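Local coordinates for tailspike protein (Acinetobacter phage vB_ApiP_P1, PDB 6E1R) that probably recognises and cleaves the capsular polysaccharide of its Acinetobacter host, as a trimeric hydrolase at the phage tail, at residues 113-126 / 142-156. Sequence-based numbering, arbitrary orientation.
Sequences VDFDLRVNTTTELD and RSITATADIPIFTVK
Arg-142 reaches across to 113-116 with two nitrogens. NE donates to Val-113 O at 3.0 Å and NH1 forms a salt bridge with Asp-116 OD1 at 3.0 Å, both acceptors lying in the guanidinium plane. Bends at chi2 (68°) and chi3 (57°) fold the chain back, laying CG and CD against Val-113; arginine suits the site by supplying both an aliphatic stem and several donors. Aspartate suits 116 because one oxygen can accept twice: OD1 also receives Ser-143 N in an almost straight bond of 2.9 Å, the donors approaching from opposite faces of the carboxylate. Beyond this polar cluster, Leu-117, Arg-118 and Val-119 pair in parallel with Ile-144, Thr-145 and Ala-146, Thr-145 N giving to Leu-117 O at 2.9 Å and Val-119 N to Thr-145 O. Apolar Leu-117, Val-119 and Ile-144 turn to one face; Arg-118 and Thr-145 lie side by side on the other. Where 142-156 turns a corner at Ile-152 and Phe-153, Thr-123 and Glu-124 pair likewise with Phe-153 and Thr-154, and the long extended chain of Lys-156 carries NZ to Asp-126 OD1 at 2.8 Å. Further out, Asp-134 takes Arg-142 NH2 in a second salt bridge, and helix 94-106 packs on Val-119 and Thr-123. These early coils of the C-terminal fragment, consistent with the right-handed parallel beta-helix usual in tailspikes, are registered by backbone bonds and joined at both ends by opposite charges.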
ATOM      1  N   VAL A 113      -5.685 -27.075 -20.506  1.00 47.57           N
ATOM      2  CA  VAL A 113      -5.767 -26.861 -21.945  1.00 49.45           C
ATOM      3  C   VAL A 113      -4.375 -27.114 -22.509  1.00 54.54           C
ATOM      4  O   VAL A 113      -3.440 -26.349 -22.251  1.00 57.85           O
ATOM      5  CB  VAL A 113      -6.264 -25.449 -22.283  1.00 46.16           C
ATOM      6  CG1 VAL A 113      -6.571 -25.336 -23.768  1.00 47.11           C
ATOM      7  CG2 VAL A 113      -7.488 -25.107 -21.453  1.00 39.72           C
ATOM      8  N   ASP A 114      -4.235 -28.189 -23.281  1.00 54.03           N
ATOM      9  CA  ASP A 114      -2.934 -28.637 -23.758  1.00 56.24           C
ATOM     10  C   ASP A 114      -2.621 -28.194 -25.182  1.00 55.02           C
ATOM     11  O   ASP A 114      -1.481 -28.368 -25.627  1.00 56.84           O
ATOM     12  CB  ASP A 114      -2.833 -30.164 -23.642  1.00 59.37           C
ATOM     13  CG  ASP A 114      -4.069 -30.871 -24.154  1.00 64.47           C
ATOM     14  OD1 ASP A 114      -5.141 -30.231 -24.207  1.00 61.67           O
ATOM     15  OD2 ASP A 114      -3.972 -32.073 -24.483  1.00 68.67           O
ATOM     16  N   PHE A 115      -3.591 -27.639 -25.905  1.00 52.21           N
ATOM     17  CA  PHE A 115      -3.318 -27.009 -27.188  1.00 53.97           C
ATOM     18  C   PHE A 115      -4.311 -25.874 -27.389  1.00 53.35           C
ATOM     19  O   PHE A 115      -5.371 -25.833 -26.759  1.00 53.93           O
ATOM     20  CB  PHE A 115      -3.377 -28.014 -28.349  1.00 57.94           C
ATOM     21  CG  PHE A 115      -4.768 -28.447 -28.717  1.00 59.42           C
ATOM     22  CD1 PHE A 115      -5.395 -29.473 -28.031  1.00 58.40           C
ATOM     23  CD2 PHE A 115      -5.440 -27.844 -29.768  1.00 60.80           C
ATOM     24  CE1 PHE A 115      -6.670 -29.879 -28.375  1.00 57.53           C
ATOM     25  CE2 PHE A 115      -6.716 -28.243 -30.115  1.00 59.48           C
ATOM     26  CZ  PHE A 115      -7.331 -29.264 -29.419  1.00 56.86           C
ATOM     27  N   ASP A 116      -3.957 -24.949 -28.278  1.00 55.42           N
ATOM     28  CA  ASP A 116      -4.764 -23.750 -28.468  1.00 52.44           C
ATOM     29  C   ASP A 116      -6.117 -24.113 -29.065  1.00 51.90           C
ATOM     30  O   ASP A 116      -6.195 -24.811 -30.081  1.00 59.22           O
ATOM     31  CB  ASP A 116      -4.035 -22.748 -29.361  1.00 54.76           C
ATOM     32  CG  ASP A 116      -2.746 -22.240 -28.738  1.00 57.47           C
ATOM     33  OD1 ASP A 116      -2.628 -22.283 -27.495  1.00 57.11           O
ATOM     34  OD2 ASP A 116      -1.853 -21.798 -29.491  1.00 57.70           O
ATOM     35  N   LEU A 117      -7.182 -23.627 -28.437  1.00 48.20           N
ATOM     36  CA  LEU A 117      -8.540 -23.933 -28.851  1.00 50.18           C
ATOM     37  C   LEU A 117      -9.128 -22.791 -29.670  1.00 49.43           C
ATOM     38  O   LEU A 117      -8.757 -21.625 -29.510  1.00 43.01           O
ATOM     39  CB  LEU A 117      -9.425 -24.207 -27.633  1.00 48.12           C
ATOM     40  CG  LEU A 117      -8.978 -25.355 -26.725  1.00 42.49           C
ATOM     41  CD1 LEU A 117      -9.982 -25.579 -25.607  1.00 41.44           C
ATOM     42  CD2 LEU A 117      -8.776 -26.625 -27.531  1.00 44.36           C
ATOM     43  N   ARG A 118     -10.060 -23.146 -30.552  1.00 50.17           N
ATOM     44  CA  ARG A 118     -10.813 -22.186 -31.349  1.00 45.59           C
ATOM     45  C   ARG A 118     -12.286 -22.540 -31.233  1.00 51.71           C
ATOM     46  O   ARG A 118     -12.676 -23.675 -31.525  1.00 57.98           O
ATOM     47  CB  ARG A 118     -10.358 -22.214 -32.811  1.00 47.72           C
ATOM     48  CG  ARG A 118      -8.878 -21.917 -32.999  1.00 47.99           C
ATOM     49  CD  ARG A 118      -8.486 -21.912 -34.467  1.00 50.36           C
ATOM     50  NE  ARG A 118      -8.982 -20.733 -35.168  1.00 57.31           N
ATOM     51  CZ  ARG A 118      -8.358 -19.560 -35.186  1.00 64.53           C
ATOM     52  NH1 ARG A 118      -7.212 -19.404 -34.536  1.00 65.24           N
ATOM     53  NH2 ARG A 118      -8.881 -18.538 -35.850  1.00 70.93           N
ATOM     54  N   VAL A 119     -13.101 -21.577 -30.809  1.00 51.28           N
ATOM     55  CA  VAL A 119     -14.499 -21.821 -30.474  1.00 49.02           C
ATOM     56  C   VAL A 119     -15.376 -20.815 -31.205  1.00 51.01           C
ATOM     57  O   VAL A 119     -15.007 -19.644 -31.356  1.00 53.17           O
ATOM     58  CB  VAL A 119     -14.744 -21.757 -28.948  1.00 46.65           C
ATOM     59  CG1 VAL A 119     -13.979 -22.868 -28.241  1.00 44.28           C
ATOM     60  CG2 VAL A 119     -14.345 -20.398 -28.390  1.00 41.85           C
ATOM     61  N   ASN A 120     -16.537 -21.279 -31.670  1.00 55.47           N
ATOM     62  CA  ASN A 120     -17.532 -20.416 -32.289  1.00 60.54           C
ATOM     63  C   ASN A 120     -18.827 -20.381 -31.494  1.00 60.57           C
ATOM     64  O   ASN A 120     -19.763 -19.676 -31.888  1.00 67.86           O
ATOM     65  CB  ASN A 120     -17.829 -20.862 -33.729  1.00 65.90           C
ATOM     66  CG  ASN A 120     -18.480 -22.230 -33.799  1.00 75.62           C
ATOM     67  OD1 ASN A 120     -18.447 -23.001 -32.842  1.00 77.45           O
ATOM     68  ND2 ASN A 120     -19.075 -22.539 -34.945  1.00 81.19           N
ATOM     69  N   THR A 121     -18.910 -21.128 -30.396  1.00 54.66           N
ATOM     70  CA  THR A 121     -20.070 -21.133 -29.519  1.00 59.22           C
ATOM     71  C   THR A 121     -19.603 -20.942 -28.083  1.00 58.16           C
ATOM     72  O   THR A 121     -18.553 -21.460 -27.689  1.00 61.61           O
ATOM     73  CB  THR A 121     -20.855 -22.447 -29.657  1.00 47.44           C
ATOM     74  OG1 THR A 121     -21.291 -22.599 -31.015  1.00 71.43           O
ATOM     75  CG2 THR A 121     -22.068 -22.463 -28.737  1.00 47.38           C
ATOM     76  N   THR A 122     -20.382 -20.190 -27.309  1.00 50.49           N
ATOM     77  CA  THR A 122     -19.987 -19.856 -25.951  1.00 49.32           C
ATOM     78  C   THR A 122     -19.994 -21.095 -25.060  1.00 42.85           C
ATOM     79  O   THR A 122     -20.606 -22.121 -25.369  1.00 46.30           O
ATOM     80  CB  THR A 122     -20.913 -18.791 -25.360  1.00 51.04           C
ATOM     81  OG1 THR A 122     -20.388 -18.352 -24.100  1.00 48.52           O
ATOM     82  CG2 THR A 122     -22.312 -19.351 -25.152  1.00 42.40           C
ATOM     83  N   THR A 123     -19.295 -20.981 -23.935  1.00 41.49           N
ATOM     84  CA  THR A 123     -19.247 -22.022 -22.917  1.00 42.19           C
ATOM     85  C   THR A 123     -19.616 -21.408 -21.577  1.00 41.12           C
ATOM     86  O   THR A 123     -18.892 -20.547 -21.067  1.00 38.30           O
ATOM     87  CB  THR A 123     -17.858 -22.664 -22.845  1.00 43.03           C
ATOM     88  OG1 THR A 123     -17.223 -22.593 -24.130  1.00 44.95           O
ATOM     89  CG2 THR A 123     -17.958 -24.101 -22.395  1.00 39.69           C
ATOM     90  N   GLU A 124     -20.737 -21.846 -21.011  1.00 39.36           N
ATOM     91  CA  GLU A 124     -21.178 -21.302 -19.736  1.00 38.77           C
ATOM     92  C   GLU A 124     -20.206 -21.696 -18.632  1.00 42.75           C
ATOM     93  O   GLU A 124     -19.766 -22.846 -18.548  1.00 46.91           O
ATOM     94  CB  GLU A 124     -22.590 -21.787 -19.409  1.00 40.19           C
ATOM     95  CG  GLU A 124     -23.656 -21.216 -20.333  1.00 48.53           C
ATOM     96  CD  GLU A 124     -25.063 -21.445 -19.820  1.00 57.22           C
ATOM     97  OE1 GLU A 124     -25.228 -22.218 -18.853  1.00 61.06           O
ATOM     98  OE2 GLU A 124     -26.006 -20.852 -20.383  1.00 59.81           O
ATOM     99  N   LEU A 125     -19.874 -20.731 -17.780  1.00 47.01           N
ATOM    100  CA  LEU A 125     -18.886 -20.936 -16.724  1.00 46.21           C
ATOM    101  C   LEU A 125     -19.562 -21.683 -15.583  1.00 46.63           C
ATOM    102  O   LEU A 125     -20.343 -21.106 -14.819  1.00 46.52           O
ATOM    103  CB  LEU A 125     -18.309 -19.598 -16.272  1.00 44.73           C
ATOM    104  CG  LEU A 125     -17.100 -19.540 -15.329  1.00 51.51           C
ATOM    105  CD1 LEU A 125     -16.419 -18.190 -15.471  1.00 53.05           C
ATOM    106  CD2 LEU A 125     -17.467 -19.783 -13.875  1.00 54.88           C
ATOM    107  N   ASP A 126     -19.273 -22.975 -15.468  1.00 45.75           N
ATOM    108  CA  ASP A 126     -19.748 -23.748 -14.331  1.00 49.81           C
ATOM    109  C   ASP A 126     -19.022 -23.322 -13.061  1.00 46.25           C
ATOM    110  O   ASP A 126     -17.872 -22.874 -13.094  1.00 41.26           O
ATOM    111  CB  ASP A 126     -19.536 -25.243 -14.565  1.00 59.35           C
ATOM    112  CG  ASP A 126     -20.401 -25.786 -15.681  1.00 65.67           C
ATOM    113  OD1 ASP A 126     -21.419 -25.145 -16.016  1.00 67.48           O
ATOM    114  OD2 ASP A 126     -20.061 -26.857 -16.221  1.00 66.50           O
ATOM    115  N   ARG A 142      -0.908 -20.559 -23.508  1.00 49.72           N
ATOM    116  CA  ARG A 142      -2.012 -21.342 -24.050  1.00 48.57           C
ATOM    117  C   ARG A 142      -3.210 -20.440 -24.320  1.00 48.55           C
ATOM    118  O   ARG A 142      -3.726 -19.790 -23.406  1.00 51.51           O
ATOM    119  CB  ARG A 142      -2.381 -22.457 -23.074  1.00 44.97           C
ATOM    120  CG  ARG A 142      -3.522 -23.340 -23.532  1.00 41.96           C
ATOM    121  CD  ARG A 142      -3.130 -24.192 -24.730  1.00 42.08           C
ATOM    122  NE  ARG A 142      -1.953 -25.020 -24.475  1.00 43.35           N
ATOM    123  CZ  ARG A 142      -0.807 -24.916 -25.142  1.00 44.74           C
ATOM    124  NH1 ARG A 142      -0.682 -24.027 -26.117  1.00 53.46           N
ATOM    125  NH2 ARG A 142       0.213 -25.709 -24.841  1.00 46.05           N
ATOM    126  N   SER A 143      -3.648 -20.397 -25.575  1.00 45.10           N
ATOM    127  CA  SER A 143      -4.631 -19.424 -26.025  1.00 44.81           C
ATOM    128  C   SER A 143      -5.959 -20.086 -26.371  1.00 39.22           C
ATOM    129  O   SER A 143      -6.013 -21.260 -26.746  1.00 40.37           O
ATOM    130  CB  SER A 143      -4.116 -18.649 -27.243  1.00 46.86           C
ATOM    131  OG  SER A 143      -4.080 -19.473 -28.394  1.00 50.64           O
ATOM    132  N   ILE A 144      -7.032 -19.310 -26.233  1.00 38.24           N
ATOM    133  CA  ILE A 144      -8.370 -19.694 -26.669  1.00 40.53           C
ATOM    134  C   ILE A 144      -8.894 -18.569 -27.551  1.00 39.80           C
ATOM    135  O   ILE A 144      -9.050 -17.434 -27.085  1.00 37.66           O
ATOM    136  CB  ILE A 144      -9.326 -19.939 -25.488  1.00 38.13           C
ATOM    137  CG1 ILE A 144      -8.785 -21.035 -24.569  1.00 38.36           C
ATOM    138  CG2 ILE A 144     -10.713 -20.305 -25.997  1.00 38.13           C
ATOM    139  CD1 ILE A 144      -9.742 -21.430 -23.461  1.00 36.68           C
ATOM    140  N   THR A 145      -9.168 -18.880 -28.814  1.00 40.43           N
ATOM    141  CA  THR A 145      -9.595 -17.894 -29.796  1.00 43.16           C
ATOM    142  C   THR A 145     -11.082 -18.052 -30.087  1.00 45.09           C
ATOM    143  O   THR A 145     -11.580 -19.172 -30.237  1.00 46.19           O
ATOM    144  CB  THR A 145      -8.791 -18.030 -31.095  1.00 44.47           C
ATOM    145  OG1 THR A 145      -7.390 -17.981 -30.797  1.00 45.87           O
ATOM    146  CG2 THR A 145      -9.132 -16.904 -32.060  1.00 44.09           C
ATOM    147  N   ALA A 146     -11.784 -16.924 -30.169  1.00 41.45           N
ATOM    148  CA  ALA A 146     -13.206 -16.899 -30.494  1.00 41.78           C
ATOM    149  C   ALA A 146     -13.356 -16.616 -31.984  1.00 43.76           C
ATOM    150  O   ALA A 146     -13.006 -15.529 -32.455  1.00 43.89           O
ATOM    151  CB  ALA A 146     -13.938 -15.854 -29.657  1.00 41.26           C
ATOM    152  N   THR A 147     -13.876 -17.594 -32.721  1.00 45.43           N
ATOM    153  CA  THR A 147     -14.061 -17.483 -34.160  1.00 48.58           C
ATOM    154  C   THR A 147     -15.393 -16.846 -34.540  1.00 51.04           C
ATOM    155  O   THR A 147     -15.744 -16.833 -35.725  1.00 51.79           O
ATOM    156  CB  THR A 147     -13.936 -18.861 -34.817  1.00 51.95           C
ATOM    157  OG1 THR A 147     -14.859 -19.771 -34.205  1.00 55.29           O
ATOM    158  CG2 THR A 147     -12.520 -19.397 -34.658  1.00 49.09           C
ATOM    159  N   ALA A 148     -16.137 -16.322 -33.569  1.00 49.42           N
ATOM    160  CA  ALA A 148     -17.381 -15.615 -33.827  1.00 53.29           C
ATOM    161  C   ALA A 148     -17.492 -14.446 -32.860  1.00 52.50           C
ATOM    162  O   ALA A 148     -16.687 -14.296 -31.936  1.00 49.85           O
ATOM    163  CB  ALA A 148     -18.596 -16.542 -33.699  1.00 48.69           C
ATOM    164  N   ASP A 149     -18.503 -13.604 -33.079  1.00 46.64           N
ATOM    165  CA  ASP A 149     -18.758 -12.461 -32.204  1.00 54.37           C
ATOM    166  C   ASP A 149     -19.541 -12.919 -30.970  1.00 51.95           C
ATOM    167  O   ASP A 149     -20.683 -12.530 -30.729  1.00 55.65           O
ATOM    168  CB  ASP A 149     -19.499 -11.370 -32.964  1.00 52.61           C
ATOM    169  CG  ASP A 149     -19.525 -10.052 -32.217  1.00 50.86           C
ATOM    170  OD1 ASP A 149     -18.836  -9.941 -31.180  1.00 43.12           O
ATOM    171  OD2 ASP A 149     -20.236  -9.129 -32.665  1.00 54.03           O
ATOM    172  N   ILE A 150     -18.888 -13.767 -30.180  1.00 50.27           N
ATOM    173  CA  ILE A 150     -19.520 -14.375 -29.008  1.00 52.18           C
ATOM    174  C   ILE A 150     -18.537 -14.385 -27.854  1.00 50.65           C
ATOM    175  O   ILE A 150     -17.315 -14.452 -28.044  1.00 52.16           O
ATOM    176  CB  ILE A 150     -19.995 -15.817 -29.295  1.00 52.82           C
ATOM    177  CG1 ILE A 150     -18.878 -16.634 -29.954  1.00 49.31           C
ATOM    178  CG2 ILE A 150     -21.242 -15.810 -30.164  1.00 58.50           C
ATOM    179  CD1 ILE A 150     -18.105 -17.519 -28.997  1.00 46.22           C
ATOM    180  N   PRO A 151     -19.052 -14.317 -26.626  1.00 46.95           N
ATOM    181  CA  PRO A 151     -18.177 -14.466 -25.457  1.00 43.43           C
ATOM    182  C   PRO A 151     -17.621 -15.881 -25.379  1.00 46.82           C
ATOM    183  O   PRO A 151     -18.352 -16.859 -25.548  1.00 48.51           O
ATOM    184  CB  PRO A 151     -19.103 -14.154 -24.277  1.00 42.64           C
ATOM    185  CG  PRO A 151     -20.476 -14.446 -24.790  1.00 44.76           C
ATOM    186  CD  PRO A 151     -20.450 -14.063 -26.241  1.00 46.74           C
ATOM    187  N   ILE A 152     -16.312 -15.983 -25.134  1.00 46.73           N
ATOM    188  CA  ILE A 152     -15.681 -17.293 -24.992  1.00 36.67           C
ATOM    189  C   ILE A 152     -16.295 -18.048 -23.820  1.00 38.89           C
ATOM    190  O   ILE A 152     -16.626 -19.235 -23.925  1.00 37.59           O
ATOM    191  CB  ILE A 152     -14.158 -17.139 -24.833  1.00 39.41           C
ATOM    192  CG1 ILE A 152     -13.542 -16.601 -26.125  1.00 38.19           C
ATOM    193  CG2 ILE A 152     -13.523 -18.461 -24.436  1.00 36.02           C
ATOM    194  CD1 ILE A 152     -12.046 -16.400 -26.050  1.00 40.21           C
ATOM    195  N   PHE A 153     -16.464 -17.367 -22.691  1.00 39.17           N
ATOM    196  CA  PHE A 153     -17.153 -17.912 -21.532  1.00 38.38           C
ATOM    197  C   PHE A 153     -18.350 -17.036 -21.200  1.00 41.54           C
ATOM    198  O   PHE A 153     -18.291 -15.808 -21.332  1.00 49.38           O
ATOM    199  CB  PHE A 153     -16.223 -18.019 -20.317  1.00 36.15           C
ATOM    200  CG  PHE A 153     -15.206 -19.120 -20.426  1.00 37.40           C
ATOM    201  CD1 PHE A 153     -15.557 -20.431 -20.148  1.00 40.52           C
ATOM    202  CD2 PHE A 153     -13.901 -18.845 -20.798  1.00 35.32           C
ATOM    203  CE1 PHE A 153     -14.627 -21.449 -20.244  1.00 43.25           C
ATOM    204  CE2 PHE A 153     -12.965 -19.858 -20.896  1.00 38.84           C
ATOM    205  CZ  PHE A 153     -13.328 -21.162 -20.618  1.00 43.12           C
ATOM    206  N   THR A 154     -19.436 -17.671 -20.771  1.00 36.01           N
ATOM    207  CA  THR A 154     -20.666 -16.979 -20.409  1.00 39.92           C
ATOM    208  C   THR A 154     -20.915 -17.164 -18.918  1.00 41.02           C
ATOM    209  O   THR A 154     -21.099 -18.293 -18.450  1.00 41.69           O
ATOM    210  CB  THR A 154     -21.851 -17.502 -21.222  1.00 40.30           C
ATOM    211  OG1 THR A 154     -21.727 -17.067 -22.582  1.00 38.79           O
ATOM    212  CG2 THR A 154     -23.159 -16.992 -20.645  1.00 41.64           C
ATOM    213  N   VAL A 155     -20.912 -16.058 -18.181  1.00 40.61           N
ATOM    214  CA  VAL A 155     -21.163 -16.094 -16.745  1.00 37.19           C
ATOM    215  C   VAL A 155     -22.652 -16.296 -16.511  1.00 41.26           C
ATOM    216  O   VAL A 155     -23.487 -15.585 -17.083  1.00 45.77           O
ATOM    217  CB  VAL A 155     -20.659 -14.807 -16.075  1.00 35.88           C
ATOM    218  CG1 VAL A 155     -20.890 -14.866 -14.576  1.00 37.38           C
ATOM    219  CG2 VAL A 155     -19.185 -14.596 -16.384  1.00 32.70           C
ATOM    220  N   LYS A 156     -22.991 -17.266 -15.665  1.00 37.19           N
ATOM    221  CA  LYS A 156     -24.384 -17.585 -15.399  1.00 42.64           C
ATOM    222  C   LYS A 156     -25.027 -16.516 -14.518  1.00 46.53           C
ATOM    223  O   LYS A 156     -24.352 -15.729 -13.849  1.00 40.31           O
ATOM    224  CB  LYS A 156     -24.496 -18.950 -14.725  1.00 39.97           C
ATOM    225  CG  LYS A 156     -23.941 -20.102 -15.546  1.00 43.50           C
ATOM    226  CD  LYS A 156     -23.970 -21.396 -14.751  1.00 40.26           C
ATOM    227  CE  LYS A 156     -23.489 -22.568 -15.583  1.00 45.54           C
ATOM    228  NZ  LYS A 156     -23.565 -23.845 -14.822  1.00 47.82           N
TER
HETATM  229  O   HOH W   1      -6.502 -20.390 -29.928  1.00 31.82           O
HETATM  230  O   HOH W   2      -5.551 -16.917 -33.067  1.00 37.06           O